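Local coordinates for protein DspB (PDB 1YHT) that probably hydrolyses terminal N-acetylhexosamine residues as a family 20 glycoside hydrolase with a TIM-barrel catalytic domain, consistent with its role in biofilm release, at residues A[49-54]-A[112-117]. Numbering follows the deposited sequence.
Sequences FLHLHF and IPELDS
One carboxylate oxygen, Glu114 OE1, accepts hydrogen bonds from two histidines of the neighbouring strand, which reach it from opposite faces of the carboxylate plane. His53 ND1 donates to Glu114 OE1 at 2.6 Å, with OE1 lying in the imidazole plane but the donor well above the carboxylate. His51 NE2 donates to Glu114 OE1 at 2.8 Å on the anti side, tilted out of the carboxylate plane and less straight (153° at the hydrogen). Glu114 has CG anti to the backbone N (chi1 -174°) and an extended chain, which carries OE1 to the edges of both rings. The parallel strands are tied by Ile112 N to Leu50 O (2.8 Å), Leu52 N to Ile112 O (2.8 Å) and the longer Glu114 N to Leu52 O (3.1 Å). On the face of Leu52 and Pro113, the Phe54 ring sets its edge, at CE2, 3.7 Å from Pro113 CB and one face over Glu114 O. Strands 49-53 and 110-117 are neighbours in the TIM barrel, joined by a crossover that includes helix 94-106. Trp216 NE1 binds Glu114 OE2, Tyr272 OH binds His51 ND1 and Asp56 OD2 binds His53 NE2. With each ring nitrogen partnered and one buried oxygen gripped twice, the network fixes the rotation of both imidazoles and of the carboxylate.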
loop_
_atom_site.group_PDB
_atom_site.type_symbol
_atom_site.label_atom_id
_atom_site.label_comp_id
_atom_site.label_asym_id
_atom_site.label_seq_id
_atom_site.Cartn_x
_atom_site.Cartn_y
_atom_site.Cartn_z
ATOM N N PHE A 49 9.440 -9.225 1.275
ATOM C CA PHE A 49 9.139 -7.802 1.278
ATOM C C PHE A 49 8.196 -7.341 2.364
ATOM O O PHE A 49 7.343 -8.093 2.876
ATOM C CB PHE A 49 8.709 -7.298 -0.120
ATOM C CG PHE A 49 7.306 -7.656 -0.526
ATOM C CD1 PHE A 49 6.239 -6.877 -0.098
ATOM C CD2 PHE A 49 7.058 -8.694 -1.412
ATOM C CE1 PHE A 49 4.941 -7.121 -0.524
ATOM C CE2 PHE A 49 5.751 -8.972 -1.874
ATOM C CZ PHE A 49 4.686 -8.230 -1.407
ATOM N N LEU A 50 8.387 -6.063 2.690
ATOM C CA LEU A 50 7.475 -5.292 3.550
ATOM C C LEU A 50 7.058 -4.024 2.758
ATOM O O LEU A 50 7.886 -3.138 2.500
ATOM C CB LEU A 50 8.188 -4.910 4.857
ATOM C CG LEU A 50 7.379 -3.983 5.809
ATOM C CD1 LEU A 50 6.061 -4.557 6.191
ATOM C CD2 LEU A 50 8.198 -3.775 7.092
ATOM N N HIS A 51 5.806 -4.032 2.323
ATOM C CA HIS A 51 5.120 -2.928 1.649
ATOM C C HIS A 51 4.553 -1.999 2.716
ATOM O O HIS A 51 3.602 -2.327 3.461
ATOM C CB HIS A 51 4.092 -3.579 0.687
ATOM C CG HIS A 51 3.097 -2.648 0.031
ATOM N ND1 HIS A 51 2.084 -3.140 -0.779
ATOM C CD2 HIS A 51 2.907 -1.304 0.098
ATOM C CE1 HIS A 51 1.325 -2.136 -1.184
ATOM N NE2 HIS A 51 1.779 -1.015 -0.645
ATOM N N LEU A 52 5.181 -0.832 2.814
ATOM C CA LEU A 52 4.902 0.125 3.888
ATOM C C LEU A 52 3.957 1.188 3.427
ATOM O O LEU A 52 4.356 2.138 2.723
ATOM C CB LEU A 52 6.170 0.773 4.395
ATOM C CG LEU A 52 6.064 1.364 5.806
ATOM C CD1 LEU A 52 5.852 0.251 6.871
ATOM C CD2 LEU A 52 7.286 2.209 6.156
ATOM N N HIS A 53 2.696 1.033 3.850
ATOM C CA HIS A 53 1.617 1.986 3.522
ATOM C C HIS A 53 1.582 3.037 4.619
ATOM O O HIS A 53 0.800 2.917 5.560
ATOM C CB HIS A 53 0.285 1.214 3.393
ATOM C CG HIS A 53 -0.859 2.043 2.875
ATOM N ND1 HIS A 53 -1.209 2.081 1.540
ATOM C CD2 HIS A 53 -1.736 2.846 3.518
ATOM C CE1 HIS A 53 -2.251 2.888 1.389
ATOM N NE2 HIS A 53 -2.590 3.365 2.577
ATOM N N PHE A 54 2.439 4.057 4.486
ATOM C CA PHE A 54 2.685 5.095 5.528
ATOM C C PHE A 54 1.938 6.407 5.310
ATOM O O PHE A 54 2.004 7.301 6.155
ATOM C CB PHE A 54 4.208 5.402 5.688
ATOM C CG PHE A 54 4.857 5.960 4.450
ATOM C CD1 PHE A 54 4.787 7.317 4.151
ATOM C CD2 PHE A 54 5.524 5.135 3.585
ATOM C CE1 PHE A 54 5.340 7.804 3.005
ATOM C CE2 PHE A 54 6.077 5.635 2.443
ATOM C CZ PHE A 54 5.994 6.974 2.162
ATOM N N ILE A 112 9.170 -1.656 0.495
ATOM C CA ILE A 112 8.508 -1.034 -0.616
ATOM C C ILE A 112 7.669 0.122 -0.054
ATOM O O ILE A 112 6.593 -0.098 0.491
ATOM C CB ILE A 112 7.656 -2.023 -1.431
ATOM C CG1 ILE A 112 8.512 -3.226 -1.847
ATOM C CG2 ILE A 112 6.931 -1.300 -2.596
ATOM C CD1 ILE A 112 7.773 -4.389 -2.544
ATOM N N PRO A 113 8.150 1.363 -0.215
ATOM C CA PRO A 113 7.296 2.480 0.230
ATOM C C PRO A 113 6.100 2.664 -0.694
ATOM O O PRO A 113 6.234 2.452 -1.897
ATOM C CB PRO A 113 8.241 3.696 0.190
ATOM C CG PRO A 113 9.153 3.404 -1.028
ATOM C CD PRO A 113 9.423 1.850 -0.810
ATOM N N GLU A 114 4.956 3.085 -0.129
ATOM C CA GLU A 114 3.767 3.452 -0.880
ATOM C C GLU A 114 3.400 4.876 -0.584
ATOM O O GLU A 114 2.977 5.205 0.542
ATOM C CB GLU A 114 2.528 2.550 -0.604
ATOM C CG GLU A 114 1.350 2.896 -1.523
ATOM C CD GLU A 114 0.044 2.165 -1.265
ATOM O OE1 GLU A 114 0.012 1.156 -0.524
ATOM O OE2 GLU A 114 -0.988 2.661 -1.800
ATOM N N LEU A 115 3.509 5.714 -1.616
ATOM C CA LEU A 115 3.037 7.084 -1.554
ATOM C C LEU A 115 1.769 7.116 -2.393
ATOM O O LEU A 115 1.833 7.202 -3.595
ATOM C CB LEU A 115 4.126 8.033 -2.093
ATOM C CG LEU A 115 3.925 9.525 -1.850
ATOM C CD1 LEU A 115 4.059 9.846 -0.374
ATOM C CD2 LEU A 115 4.903 10.342 -2.698
ATOM N N ASP A 116 0.620 6.990 -1.732
ATOM C CA ASP A 116 -0.628 6.779 -2.428
ATOM C C ASP A 116 -1.120 8.115 -3.039
ATOM O O ASP A 116 -0.933 9.201 -2.471
ATOM C CB ASP A 116 -1.684 6.150 -1.497
ATOM C CG ASP A 116 -2.809 5.460 -2.246
ATOM O OD1 ASP A 116 -2.949 5.679 -3.483
ATOM O OD2 ASP A 116 -3.582 4.721 -1.565
ATOM N N SER A 117 -1.685 7.982 -4.220
ATOM C CA SER A 117 -2.284 9.076 -4.987
ATOM C C SER A 117 -3.041 8.434 -6.139
ATOM O O SER A 117 -2.810 7.255 -6.465
ATOM C CB SER A 117 -1.251 10.081 -5.471
ATOM O OG SER A 117 -0.640 9.718 -6.699
#